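Long-range contacts in conserved uncharacterized protein (predicted phosphoesterase COG0622) (Streptococcus pneumoniae, PDB 3CK2), which is a predicted phosphoesterase of the calcineurin-like superfamily, binding two manganese ions, and probably hydrolyses phosphate esters at this dinuclear site: residues D89-F94 against Y111-V116; I10-S15 against G131-P136; N39-L44 against Q82-L87. All blocks are in the same frame, centred on the assembly; numbering follows the deposited sequence.

In the fold
The three contacts surround the dinuclear manganese site where two mixed β-sheets of the calcineurin-like fold meet. Contacts 2 and 3 join the sheets: residues 10-15 close strand 7-12 and run into its loop, and 39-44 follow strand 35-38 of one sheet, while 131-136 and 82-87 belong to loops and strands of the other. Contact 1 ties two loops after strands 78-83 and 108-110 of that second sheet. Centres lie about 10 Å apart between contact 3 and either other contact, and about 13 Å between contacts 1 and 2. Along the chain contact 2 encloses both others, with contact 3 closing before contact 1 opens. Metal ligands Asp14, Asp41, His84, His113 and His115 are thereby brought together.

Contact 1: residues D89-F94 against Y111-V116; sequences DINFNF and YGHLHV. With MN (manganese (II) ion), chain B.
Ile90 and Phe94 bring an apolar surface against Tyr111 and Leu114. Ile90 has CG1 between its backbone N and carbonyl carbon (chi1 62°), and its CD1 reaches both partners, lying 3.4 Å from CD1 of Tyr111 and 3.9 Å from CG of Leu114. Tyr111 and Leu114 also share Phe94. The Phe94 ring turns an edge toward the face of Tyr111 in an offset edge-to-face pair, with centroids 5.5 Å apart and planes at 65°; its CE1 is 3.7 Å from CE1 of Tyr111. Phe94 and Leu114 meet tip to tip, CZ to CD1.

Polar contact is concentrated at Asn91, where water does the bridging. The amide donates through ND2 to a water 3.1 Å away, and that water donates in turn to the backbone O of His113. The same water lies over the centre of the His113 ring. A second water, a manganese ligand, gives a hydrogen to His113 O as well, at 2.7 Å, so this carbonyl receives two water hydrogens and links Asn91 indirectly to the metal shell. Asn91 ND2 also comes near His113 NE2, but both are donors and do not bond; the amide and ring planes stand 70° apart. The other end of the amide packs on Leu114, with OD1 3.3 Å from CD2.

Both histidines of the Gly-His-Leu-His sequence bind metal: NE2 of His115 coordinates the manganese shared with Asp14, and ND1 of His113 coordinates the second ion. The contact lies beside helix 95-103, whose Leu97 touches both Ile90 and Tyr111, with Phe94 at the helix N-cap. Strands 125-130 and 117-122 flank Tyr111 through Asn129, Ser118 and Trp120.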
ATOM      1  N   ASP A  89      10.230   6.455  11.375  1.00 26.12           N
ATOM      2  CA  ASP A  89      10.665   7.839  11.223  1.00 26.40           C
ATOM      3  C   ASP A  89      10.957   8.159   9.768  1.00 25.86           C
ATOM      4  O   ASP A  89      11.990   8.759   9.452  1.00 24.82           O
ATOM      5  CB  ASP A  89      11.905   8.135  12.082  1.00 26.89           C
ATOM      6  CG  ASP A  89      11.675   7.901  13.573  1.00 28.23           C
ATOM      7  OD1 ASP A  89      10.643   8.354  14.100  1.00 30.89           O
ATOM      8  OD2 ASP A  89      12.547   7.274  14.222  1.00 32.56           O
ATOM      9  N   ILE A  90      10.040   7.765   8.894  1.00 26.16           N
ATOM     10  CA  ILE A  90      10.244   7.945   7.450  1.00 26.83           C
ATOM     11  C   ILE A  90      10.246   9.419   7.005  1.00 27.23           C
ATOM     12  O   ILE A  90      10.754   9.720   5.942  1.00 27.41           O
ATOM     13  CB  ILE A  90       9.306   7.069   6.555  1.00 26.49           C
ATOM     14  CG1 ILE A  90       7.817   7.399   6.751  1.00 26.38           C
ATOM     15  CG2 ILE A  90       9.580   5.621   6.815  1.00 27.03           C
ATOM     16  CD1 ILE A  90       6.935   6.644   5.790  1.00 25.42           C
ATOM     17  N   ASN A  91       9.733  10.331   7.841  1.00 27.78           N
ATOM     18  CA  ASN A  91       9.844  11.776   7.562  1.00 27.38           C
ATOM     19  C   ASN A  91      11.284  12.261   7.769  1.00 27.22           C
ATOM     20  O   ASN A  91      11.694  13.284   7.254  1.00 25.67           O
ATOM     21  CB  ASN A  91       8.870  12.576   8.442  1.00 27.72           C
ATOM     22  CG  ASN A  91       7.475  12.692   7.821  1.00 27.48           C
ATOM     23  OD1 ASN A  91       7.311  13.352   6.793  1.00 26.08           O
ATOM     24  ND2 ASN A  91       6.471  12.055   8.441  1.00 25.83           N
ATOM     25  N   PHE A  92      12.040  11.516   8.564  1.00 27.39           N
ATOM     26  CA  PHE A  92      13.464  11.767   8.707  1.00 27.47           C
ATOM     27  C   PHE A  92      14.173  11.230   7.443  1.00 27.42           C
ATOM     28  O   PHE A  92      14.642  12.004   6.636  1.00 27.43           O
ATOM     29  CB  PHE A  92      13.981  11.150  10.015  1.00 27.15           C
ATOM     30  CG  PHE A  92      15.463  11.299  10.237  1.00 27.09           C
ATOM     31  CD1 PHE A  92      16.126  12.488   9.942  1.00 27.47           C
ATOM     32  CD2 PHE A  92      16.188  10.252  10.788  1.00 27.42           C
ATOM     33  CE1 PHE A  92      17.491  12.624  10.170  1.00 27.32           C
ATOM     34  CE2 PHE A  92      17.551  10.379  11.022  1.00 28.59           C
ATOM     35  CZ  PHE A  92      18.206  11.578  10.709  1.00 27.53           C
ATOM     36  N   ASN A  93      14.221   9.915   7.281  1.00 27.82           N
ATOM     37  CA  ASN A  93      14.698   9.282   6.056  1.00 28.21           C
ATOM     38  C   ASN A  93      14.209   7.841   5.999  1.00 28.59           C
ATOM     39  O   ASN A  93      13.493   7.400   6.882  1.00 29.07           O
ATOM     40  CB  ASN A  93      16.234   9.358   5.956  1.00 28.34           C
ATOM     41  CG  ASN A  93      16.931   8.748   7.149  1.00 28.87           C
ATOM     42  OD1 ASN A  93      16.524   7.701   7.672  1.00 28.52           O
ATOM     43  ND2 ASN A  93      17.999   9.400   7.586  1.00 29.18           N
ATOM     44  N   PHE A  94      14.603   7.104   4.969  1.00 29.47           N
ATOM     45  CA  PHE A  94      14.103   5.762   4.759  1.00 29.91           C
ATOM     46  C   PHE A  94      15.111   4.686   5.169  1.00 30.59           C
ATOM     47  O   PHE A  94      14.905   3.522   4.861  1.00 31.44           O
ATOM     48  CB  PHE A  94      13.687   5.567   3.297  1.00 30.18           C
ATOM     49  CG  PHE A  94      12.475   6.377   2.888  1.00 29.77           C
ATOM     50  CD1 PHE A  94      11.208   5.941   3.177  1.00 29.98           C
ATOM     51  CD2 PHE A  94      12.620   7.565   2.187  1.00 30.90           C
ATOM     52  CE1 PHE A  94      10.102   6.670   2.816  1.00 30.08           C
ATOM     53  CE2 PHE A  94      11.501   8.307   1.790  1.00 31.23           C
ATOM     54  CZ  PHE A  94      10.236   7.851   2.118  1.00 31.00           C
ATOM     55  N   TYR A 111       4.066   1.130   2.466  1.00 20.57           N
ATOM     56  CA  TYR A 111       4.001   2.115   3.549  1.00 20.52           C
ATOM     57  C   TYR A 111       2.932   3.229   3.232  1.00 20.82           C
ATOM     58  O   TYR A 111       2.402   3.308   2.117  1.00 19.98           O
ATOM     59  CB  TYR A 111       5.431   2.654   3.890  1.00 20.38           C
ATOM     60  CG  TYR A 111       6.049   3.556   2.867  1.00 19.93           C
ATOM     61  CD1 TYR A 111       6.044   4.928   3.038  1.00 20.30           C
ATOM     62  CD2 TYR A 111       6.663   3.051   1.734  1.00 21.19           C
ATOM     63  CE1 TYR A 111       6.601   5.785   2.080  1.00 20.48           C
ATOM     64  CE2 TYR A 111       7.212   3.919   0.747  1.00 21.33           C
ATOM     65  CZ  TYR A 111       7.171   5.277   0.937  1.00 20.54           C
ATOM     66  OH  TYR A 111       7.720   6.142  -0.002  1.00 22.31           O
ATOM     67  N   GLY A 112       2.578   4.012   4.260  1.00 20.69           N
ATOM     68  CA  GLY A 112       1.680   5.134   4.140  1.00 20.11           C
ATOM     69  C   GLY A 112       2.307   6.370   4.788  1.00 20.21           C
ATOM     70  O   GLY A 112       3.457   6.711   4.513  1.00 21.22           O
ATOM     71  N   HIS A 113       1.512   7.066   5.599  1.00 19.53           N
ATOM     72  CA  HIS A 113       1.944   8.132   6.495  1.00 18.98           C
ATOM     73  C   HIS A 113       2.178   9.472   5.784  1.00 18.95           C
ATOM     74  O   HIS A 113       1.669  10.502   6.258  1.00 18.51           O
ATOM     75  CB  HIS A 113       3.134   7.691   7.362  1.00 18.98           C
ATOM     76  CG  HIS A 113       3.461   8.637   8.478  1.00 17.98           C
ATOM     77  ND1 HIS A 113       2.531   9.057   9.402  1.00 17.98           N
ATOM     78  CD2 HIS A 113       4.622   9.245   8.816  1.00 17.12           C
ATOM     79  CE1 HIS A 113       3.098   9.899  10.251  1.00 16.80           C
ATOM     80  NE2 HIS A 113       4.368  10.029   9.913  1.00 17.36           N
ATOM     81  N   LEU A 114       2.908   9.458   4.656  1.00 18.95           N
ATOM     82  CA  LEU A 114       3.310  10.700   3.925  1.00 18.37           C
ATOM     83  C   LEU A 114       2.225  11.366   3.054  1.00 17.82           C
ATOM     84  O   LEU A 114       2.309  12.556   2.761  1.00 17.23           O
ATOM     85  CB  LEU A 114       4.549  10.432   3.091  1.00 18.37           C
ATOM     86  CG  LEU A 114       5.763   9.863   3.880  1.00 19.25           C
ATOM     87  CD1 LEU A 114       6.892   9.619   2.920  1.00 19.77           C
ATOM     88  CD2 LEU A 114       6.255  10.762   5.056  1.00 16.80           C
ATOM     89  N   HIS A 115       1.193  10.591   2.674  1.00 17.37           N
ATOM     90  CA  HIS A 115       0.120  11.060   1.798  1.00 16.83           C
ATOM     91  C   HIS A 115       0.649  11.486   0.415  1.00 16.48           C
ATOM     92  O   HIS A 115       0.032  12.299  -0.259  1.00 14.97           O
ATOM     93  CB  HIS A 115      -0.661  12.230   2.424  1.00 16.02           C
ATOM     94  CG  HIS A 115      -1.380  11.919   3.711  1.00 16.50           C
ATOM     95  ND1 HIS A 115      -2.541  12.576   4.075  1.00 16.75           N
ATOM     96  CD2 HIS A 115      -1.073  11.098   4.749  1.00 15.00           C
ATOM     97  CE1 HIS A 115      -2.934  12.141   5.259  1.00 16.90           C
ATOM     98  NE2 HIS A 115      -2.070  11.234   5.690  1.00 18.63           N
ATOM     99  N   VAL A 116       1.792  10.924   0.014  1.00 16.74           N
ATOM    100  CA  VAL A 116       2.454  11.245  -1.249  1.00 16.68           C
ATOM    101  C   VAL A 116       2.644   9.941  -2.048  1.00 16.57           C
ATOM    102  O   VAL A 116       3.313   9.020  -1.573  1.00 18.75           O
ATOM    103  CB  VAL A 116       3.841  11.982  -1.027  1.00 16.59           C
ATOM    104  CG1 VAL A 116       4.579  12.173  -2.354  1.00 13.25           C
ATOM    105  CG2 VAL A 116       3.646  13.364  -0.344  1.00 15.65           C
TER
HETATM  106 MN    MN B 201      -2.398  10.087   7.583  0.80 18.33          MN
HETATM  107  O   HOH W   1       3.522  12.360   7.688  1.00 29.72           O
HETATM  108  O   HOH W   2      -0.277  10.426   8.062  1.00 20.43           O
HETATM  109  O   HOH W   3      -2.548  11.868   8.878  1.00 18.54           O

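Contact 2: residues I10-S15 against G131-P136; sequences IVMSDS and GSISQP. With MN (manganese (II) ion), chain B.
Ser13, Asp14 and Ser15 each present a backbone carbonyl to the turn at residues 132-134, and this is the tight part of the contact. The N-H of Ile133 points almost straight at O of Ser13, 3.2 Å from N to O with 166° at the hydrogen. Next along the chain, OG of Ser132 donates to O of Asp14 at 2.7 Å. With OG anti to its backbone N (chi1 172°), Ser132 also accepts two backbone hydrogens, from N of Gln135 at 2.8 Å and more distantly from N of Ser134, an ST turn within an ST motif. Three bonds thus grip this buried hydroxyl and tie the turn to the Asp14 carbonyl. Ser134 OG donates to O of Ser15, also at 2.7 Å, well off the C=O direction (115° at the oxygen) and tilted out of the carbonyl plane. Ile133 wedges CG2 against CB of Ser15 at 3.5 Å, while the hydroxyl of Ser15 bonds to His38.

Packing is looser at both ends. At the strand end, the selenium of Met12, a selenomethionine, meets CD1 of Ile133 at 4.1 Å. Toward the partly exposed end, Gln135 barely touches the opposite segment, though its backbone O accepts a hydrogen bond from ND1 of His115.

Asp14 coordinates manganese through OD1 at 2.1 Å, while OD2 accepts hydrogens from Ser13 OG and from the backbone N of His113. Asp14, in the loop just after strand 7-12, and His16, a fellow ligand, form the Asp-X-His metal motif of calcineurin-like phosphoesterases.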
ATOM      1  N   ILE A  10      -3.798  -4.530  -4.861  1.00 18.99           N
ATOM      2  CA  ILE A  10      -4.408  -3.206  -4.698  1.00 19.27           C
ATOM      3  C   ILE A  10      -3.989  -2.692  -3.330  1.00 20.24           C
ATOM      4  O   ILE A  10      -4.125  -3.417  -2.316  1.00 21.56           O
ATOM      5  CB  ILE A  10      -5.986  -3.230  -4.841  1.00 19.00           C
ATOM      6  CG1 ILE A  10      -6.401  -3.679  -6.264  1.00 17.56           C
ATOM      7  CG2 ILE A  10      -6.582  -1.817  -4.532  1.00 18.89           C
ATOM      8  CD1 ILE A  10      -5.931  -2.674  -7.441  1.00 13.63           C
ATOM      9  N   VAL A  11      -3.421  -1.478  -3.321  1.00 20.98           N
ATOM     10  CA  VAL A  11      -2.867  -0.851  -2.121  1.00 20.55           C
ATOM     11  C   VAL A  11      -3.497   0.529  -1.948  1.00 21.24           C
ATOM     12  O   VAL A  11      -3.463   1.336  -2.884  1.00 21.06           O
ATOM     13  CB  VAL A  11      -1.320  -0.704  -2.233  1.00 19.84           C
ATOM     14  CG1 VAL A  11      -0.724  -0.259  -0.886  1.00 17.48           C
ATOM     15  CG2 VAL A  11      -0.684  -2.023  -2.721  1.00 19.35           C
HETATM   16  N   MSE A  12      -4.052   0.804  -0.762  1.00 22.20           N
HETATM   17  CA  MSE A  12      -4.515   2.163  -0.408  1.00 22.85           C
HETATM   18  C   MSE A  12      -4.055   2.539   0.998  1.00 21.46           C
HETATM   19  O   MSE A  12      -3.447   1.750   1.679  1.00 21.45           O
HETATM   20  CB  MSE A  12      -6.041   2.273  -0.537  1.00 23.29           C
HETATM   21  CG  MSE A  12      -6.763   1.376   0.433  1.00 25.56           C
HETATM   22 SE   MSE A  12      -8.702   1.489   0.334  0.80 30.60          SE
HETATM   23  CE  MSE A  12      -9.055  -0.328   0.946  1.00 22.26           C
ATOM     24  N   SER A  13      -4.329   3.766   1.416  1.00 21.14           N
ATOM     25  CA  SER A  13      -3.801   4.302   2.657  1.00 20.84           C
ATOM     26  C   SER A  13      -4.360   5.650   2.969  1.00 20.55           C
ATOM     27  O   SER A  13      -4.692   6.424   2.069  1.00 18.96           O
ATOM     28  CB  SER A  13      -2.270   4.441   2.585  1.00 21.38           C
ATOM     29  OG  SER A  13      -1.694   4.630   3.862  1.00 20.52           O
ATOM     30  N   ASP A  14      -4.403   5.952   4.277  1.00 21.45           N
ATOM     31  CA  ASP A  14      -4.649   7.327   4.762  1.00 20.74           C
ATOM     32  C   ASP A  14      -5.993   7.839   4.220  1.00 20.94           C
ATOM     33  O   ASP A  14      -6.104   8.938   3.643  1.00 20.86           O
ATOM     34  CB  ASP A  14      -3.476   8.249   4.411  1.00 20.12           C
ATOM     35  CG  ASP A  14      -2.203   7.905   5.179  1.00 20.09           C
ATOM     36  OD1 ASP A  14      -2.021   8.466   6.310  1.00 16.43           O
ATOM     37  OD2 ASP A  14      -1.371   7.115   4.633  1.00 19.78           O
ATOM     38  N   SER A  15      -7.010   7.010   4.481  1.00 20.93           N
ATOM     39  CA  SER A  15      -8.409   7.230   4.110  1.00 20.31           C
ATOM     40  C   SER A  15      -9.179   8.139   5.104  1.00 19.78           C
ATOM     41  O   SER A  15     -10.152   8.749   4.732  1.00 19.50           O
ATOM     42  CB  SER A  15      -9.111   5.871   3.930  1.00 20.42           C
ATOM     43  OG  SER A  15      -8.804   4.964   4.969  1.00 21.13           O
ATOM     44  N   GLY A 131      -0.069   6.850  -2.101  1.00 19.05           N
ATOM     45  CA  GLY A 131      -0.692   8.140  -1.871  1.00 19.04           C
ATOM     46  C   GLY A 131      -1.746   8.070  -0.789  1.00 19.72           C
ATOM     47  O   GLY A 131      -1.941   7.022  -0.145  1.00 21.04           O
ATOM     48  N   SER A 132      -2.442   9.190  -0.570  1.00 19.85           N
ATOM     49  CA  SER A 132      -3.648   9.221   0.259  1.00 18.92           C
ATOM     50  C   SER A 132      -4.943   9.206  -0.583  1.00 18.86           C
ATOM     51  O   SER A 132      -5.151  10.042  -1.472  1.00 18.30           O
ATOM     52  CB  SER A 132      -3.623  10.405   1.217  1.00 18.98           C
ATOM     53  OG  SER A 132      -4.871  10.507   1.879  1.00 18.10           O
ATOM     54  N   ILE A 133      -5.833   8.254  -0.274  1.00 18.73           N
ATOM     55  CA  ILE A 133      -7.097   8.132  -0.998  1.00 18.23           C
ATOM     56  C   ILE A 133      -8.109   9.212  -0.555  1.00 18.71           C
ATOM     57  O   ILE A 133      -9.169   9.299  -1.136  1.00 18.48           O
ATOM     58  CB  ILE A 133      -7.668   6.650  -0.882  1.00 18.86           C
ATOM     59  CG1 ILE A 133      -8.650   6.305  -2.022  1.00 18.79           C
ATOM     60  CG2 ILE A 133      -8.228   6.300   0.552  1.00 16.94           C
ATOM     61  CD1 ILE A 133      -8.980   4.807  -2.085  1.00 17.03           C
ATOM     62  N   SER A 134      -7.793  10.013   0.488  1.00 18.66           N
ATOM     63  CA  SER A 134      -8.690  11.077   0.985  1.00 17.57           C
ATOM     64  C   SER A 134      -8.041  12.430   1.184  1.00 17.31           C
ATOM     65  O   SER A 134      -8.731  13.403   1.115  1.00 17.88           O
ATOM     66  CB  SER A 134      -9.315  10.682   2.319  1.00 17.42           C
ATOM     67  OG  SER A 134     -10.070   9.523   2.160  1.00 18.52           O
ATOM     68  N   GLN A 135      -6.739  12.499   1.465  1.00 17.93           N
ATOM     69  CA  GLN A 135      -6.068  13.750   1.864  1.00 17.77           C
ATOM     70  C   GLN A 135      -4.716  13.841   1.195  1.00 18.89           C
ATOM     71  O   GLN A 135      -3.664  13.657   1.845  1.00 19.88           O
ATOM     72  CB  GLN A 135      -5.827  13.750   3.373  1.00 18.97           C
ATOM     73  CG  GLN A 135      -7.081  13.928   4.203  1.00 17.41           C
ATOM     74  CD  GLN A 135      -6.828  13.965   5.673  1.00 17.89           C
ATOM     75  OE1 GLN A 135      -7.776  14.061   6.453  1.00 19.15           O
ATOM     76  NE2 GLN A 135      -5.575  13.899   6.080  1.00 16.92           N
ATOM     77  N   PRO A 136      -4.729  14.062  -0.127  1.00 18.74           N
ATOM     78  CA  PRO A 136      -3.510  14.144  -0.900  1.00 18.10           C
ATOM     79  C   PRO A 136      -2.613  15.326  -0.497  1.00 17.76           C
ATOM     80  O   PRO A 136      -3.108  16.409  -0.158  1.00 18.22           O
ATOM     81  CB  PRO A 136      -4.029  14.287  -2.328  1.00 17.84           C
ATOM     82  CG  PRO A 136      -5.406  14.849  -2.181  1.00 17.99           C
ATOM     83  CD  PRO A 136      -5.929  14.258  -0.971  1.00 18.47           C
TER
HETATM   84 MN    MN B 201      -2.398  10.087   7.583  0.80 18.33          MN
HETATM   85  O   HOH W   3      -2.548  11.868   8.878  1.00 18.54           O
HETATM   86  O   HOH W   2      -0.277  10.426   8.062  1.00 20.43           O

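Contact 3: residues N39-L44 against Q82-L87; sequences NGDSEL and QTHGHL. With MN (manganese (II) ion), chain B.
Asp41, in the Gly-Asp turn after strand 35-38, and His84, in the loop that leaves strand 78-83, meet at the centre of the dinuclear site of the calcineurin-like fold. Asp41 serves both ions: OD2 binds one manganese at 2.2 Å and also coordinates the second, which His84 binds through NE2. Their 3.3 Å approach, from Asp41 OD2 to His84 NE2, is therefore that of two ligands of one metal. OD1 of Asp41 is held by the backbone N of Met61.

Through its other ring nitrogen, ND1, His84 donates to O of Asn39, 2.7 Å away and lying in the ring plane, with 160° at the hydrogen. A chi1 of -169° sets CG anti to the backbone N, and chi2 of 65° turns ND1 to this carbonyl. C of Gly40 passes 3.8 Å from ND1 of His84.

The Asn39 amide is tied at both ends: OD1 accepts from NE2 of Gln82 at 3.0 Å, in the carbonyl plane, and ND2 donates to O of Tyr111. Arg55 is the stronger polar partner of Gln82.

Asn39 is thus a second-shell residue: its carbonyl, together with the metal bond, helps hold the rotation of the His84 ring, and would probably make NE2 a stronger electron donor.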
ATOM      1  N   ASN A  39      -2.684   0.755   4.281  1.00 21.36           N
ATOM      2  CA  ASN A  39      -1.458   0.991   5.044  1.00 21.19           C
ATOM      3  C   ASN A  39      -1.645   1.918   6.260  1.00 21.32           C
ATOM      4  O   ASN A  39      -0.680   2.433   6.828  1.00 20.41           O
ATOM      5  CB  ASN A  39      -0.361   1.516   4.111  1.00 21.21           C
ATOM      6  CG  ASN A  39      -0.057   0.571   2.957  1.00 20.99           C
ATOM      7  OD1 ASN A  39      -0.355  -0.630   3.032  1.00 22.40           O
ATOM      8  ND2 ASN A  39       0.563   1.112   1.874  1.00 17.29           N
ATOM      9  N   GLY A  40      -2.909   2.118   6.631  1.00 22.01           N
ATOM     10  CA  GLY A  40      -3.284   2.748   7.879  1.00 21.63           C
ATOM     11  C   GLY A  40      -3.802   4.168   7.789  1.00 21.87           C
ATOM     12  O   GLY A  40      -3.915   4.779   6.717  1.00 22.05           O
ATOM     13  N   ASP A  41      -4.084   4.695   8.972  1.00 22.59           N
ATOM     14  CA  ASP A  41      -4.772   5.974   9.168  1.00 21.98           C
ATOM     15  C   ASP A  41      -6.138   5.942   8.495  1.00 22.00           C
ATOM     16  O   ASP A  41      -6.499   6.843   7.755  1.00 23.46           O
ATOM     17  CB  ASP A  41      -3.912   7.109   8.650  1.00 21.71           C
ATOM     18  CG  ASP A  41      -3.023   7.699   9.684  1.00 19.48           C
ATOM     19  OD1 ASP A  41      -2.929   7.158  10.788  1.00 15.09           O
ATOM     20  OD2 ASP A  41      -2.411   8.749   9.352  1.00 20.59           O
ATOM     21  N   SER A  42      -6.887   4.876   8.735  1.00 21.83           N
ATOM     22  CA  SER A  42      -8.273   4.774   8.259  1.00 21.71           C
ATOM     23  C   SER A  42      -9.245   5.495   9.181  1.00 21.71           C
ATOM     24  O   SER A  42     -10.283   6.015   8.732  1.00 21.24           O
ATOM     25  CB  SER A  42      -8.699   3.301   8.096  1.00 21.85           C
ATOM     26  OG  SER A  42      -8.623   2.586   9.290  1.00 20.67           O
ATOM     27  N   GLU A  43      -8.904   5.494  10.472  1.00 21.65           N
ATOM     28  CA  GLU A  43      -9.739   6.036  11.553  1.00 21.99           C
ATOM     29  C   GLU A  43     -11.020   5.217  11.771  1.00 22.03           C
ATOM     30  O   GLU A  43     -11.956   5.684  12.399  1.00 21.72           O
ATOM     31  CB  GLU A  43     -10.031   7.512  11.352  1.00 21.26           C
ATOM     32  CG  GLU A  43      -8.772   8.394  11.240  1.00 21.85           C
ATOM     33  CD  GLU A  43      -9.152   9.867  11.062  1.00 24.01           C
ATOM     34  OE1 GLU A  43     -10.305  10.215  11.379  1.00 28.27           O
ATOM     35  OE2 GLU A  43      -8.333  10.677  10.574  1.00 29.17           O
ATOM     36  N   LEU A  44     -10.999   3.971  11.278  1.00 22.54           N
ATOM     37  CA  LEU A  44     -12.069   2.999  11.422  1.00 22.37           C
ATOM     38  C   LEU A  44     -11.701   2.013  12.524  1.00 22.27           C
ATOM     39  O   LEU A  44     -10.540   1.918  12.931  1.00 21.63           O
ATOM     40  CB  LEU A  44     -12.317   2.248  10.084  1.00 21.99           C
ATOM     41  CG  LEU A  44     -12.592   3.070   8.822  1.00 22.95           C
ATOM     42  CD1 LEU A  44     -12.891   2.153   7.610  1.00 23.95           C
ATOM     43  CD2 LEU A  44     -13.700   4.135   9.021  1.00 21.31           C
ATOM     44  N   GLN A  82       4.649  -4.557   5.113  1.00 23.69           N
ATOM     45  CA  GLN A  82       3.672  -3.505   5.177  1.00 24.04           C
ATOM     46  C   GLN A  82       3.717  -2.847   6.546  1.00 23.93           C
ATOM     47  O   GLN A  82       3.663  -3.520   7.582  1.00 24.02           O
ATOM     48  CB  GLN A  82       2.303  -4.131   4.975  1.00 24.31           C
ATOM     49  CG  GLN A  82       1.180  -3.187   4.830  1.00 24.71           C
ATOM     50  CD  GLN A  82      -0.162  -3.869   4.819  1.00 24.35           C
ATOM     51  OE1 GLN A  82      -0.275  -5.086   5.074  1.00 25.99           O
ATOM     52  NE2 GLN A  82      -1.203  -3.086   4.558  1.00 21.33           N
ATOM     53  N   THR A  83       3.787  -1.529   6.544  1.00 23.65           N
ATOM     54  CA  THR A  83       3.780  -0.751   7.783  1.00 23.68           C
ATOM     55  C   THR A  83       3.253   0.623   7.447  1.00 23.24           C
ATOM     56  O   THR A  83       3.236   0.999   6.277  1.00 23.50           O
ATOM     57  CB  THR A  83       5.212  -0.709   8.442  1.00 23.31           C
ATOM     58  OG1 THR A  83       5.105  -0.295   9.797  1.00 24.28           O
ATOM     59  CG2 THR A  83       6.173   0.217   7.715  1.00 24.10           C
ATOM     60  N   HIS A  84       2.791   1.378   8.443  1.00 23.71           N
ATOM     61  CA  HIS A  84       2.390   2.768   8.176  1.00 23.08           C
ATOM     62  C   HIS A  84       3.585   3.644   7.841  1.00 22.35           C
ATOM     63  O   HIS A  84       3.615   4.276   6.803  1.00 22.95           O
ATOM     64  CB  HIS A  84       1.584   3.348   9.323  1.00 23.19           C
ATOM     65  CG  HIS A  84       0.930   4.661   9.013  1.00 23.35           C
ATOM     66  ND1 HIS A  84      -0.056   4.792   8.057  1.00 24.33           N
ATOM     67  CD2 HIS A  84       1.088   5.894   9.565  1.00 23.66           C
ATOM     68  CE1 HIS A  84      -0.487   6.047   8.041  1.00 24.10           C
ATOM     69  NE2 HIS A  84       0.190   6.737   8.941  1.00 25.18           N
ATOM     70  N   GLY A  85       4.580   3.668   8.707  1.00 23.17           N
ATOM     71  CA  GLY A  85       5.854   4.384   8.438  1.00 23.23           C
ATOM     72  C   GLY A  85       6.333   5.256   9.582  1.00 23.14           C
ATOM     73  O   GLY A  85       7.508   5.487   9.713  1.00 23.19           O
ATOM     74  N   HIS A  86       5.408   5.696  10.425  1.00 23.21           N
ATOM     75  CA  HIS A  86       5.711   6.568  11.551  1.00 23.84           C
ATOM     76  C   HIS A  86       6.658   5.958  12.576  1.00 24.75           C
ATOM     77  O   HIS A  86       7.452   6.683  13.222  1.00 25.96           O
ATOM     78  CB  HIS A  86       4.403   7.043  12.240  1.00 23.87           C
ATOM     79  CG  HIS A  86       3.596   5.952  12.873  1.00 22.51           C
ATOM     80  ND1 HIS A  86       3.010   4.949  12.139  1.00 24.35           N
ATOM     81  CD2 HIS A  86       3.204   5.753  14.157  1.00 23.98           C
ATOM     82  CE1 HIS A  86       2.337   4.147  12.949  1.00 22.78           C
ATOM     83  NE2 HIS A  86       2.421   4.621  14.177  1.00 22.46           N
ATOM     84  N   LEU A  87       6.585   4.637  12.719  1.00 24.97           N
ATOM     85  CA  LEU A  87       7.420   3.946  13.657  1.00 25.64           C
ATOM     86  C   LEU A  87       8.813   3.747  13.089  1.00 26.04           C
ATOM     87  O   LEU A  87       9.678   3.292  13.826  1.00 26.79           O
ATOM     88  CB  LEU A  87       6.817   2.583  14.078  1.00 25.61           C
ATOM     89  CG  LEU A  87       5.432   2.643  14.729  1.00 24.89           C
ATOM     90  CD1 LEU A  87       4.829   1.243  14.846  1.00 22.63           C
ATOM     91  CD2 LEU A  87       5.501   3.366  16.087  1.00 20.75           C
TER
HETATM   92 MN    MN B 201      -2.398  10.087   7.583  0.80 18.33          MN
HETATM   93  O   HOH W   3      -2.548  11.868   8.878  1.00 18.54           O
HETATM   94  O   HOH W   2      -0.277  10.426   8.062  1.00 20.43           O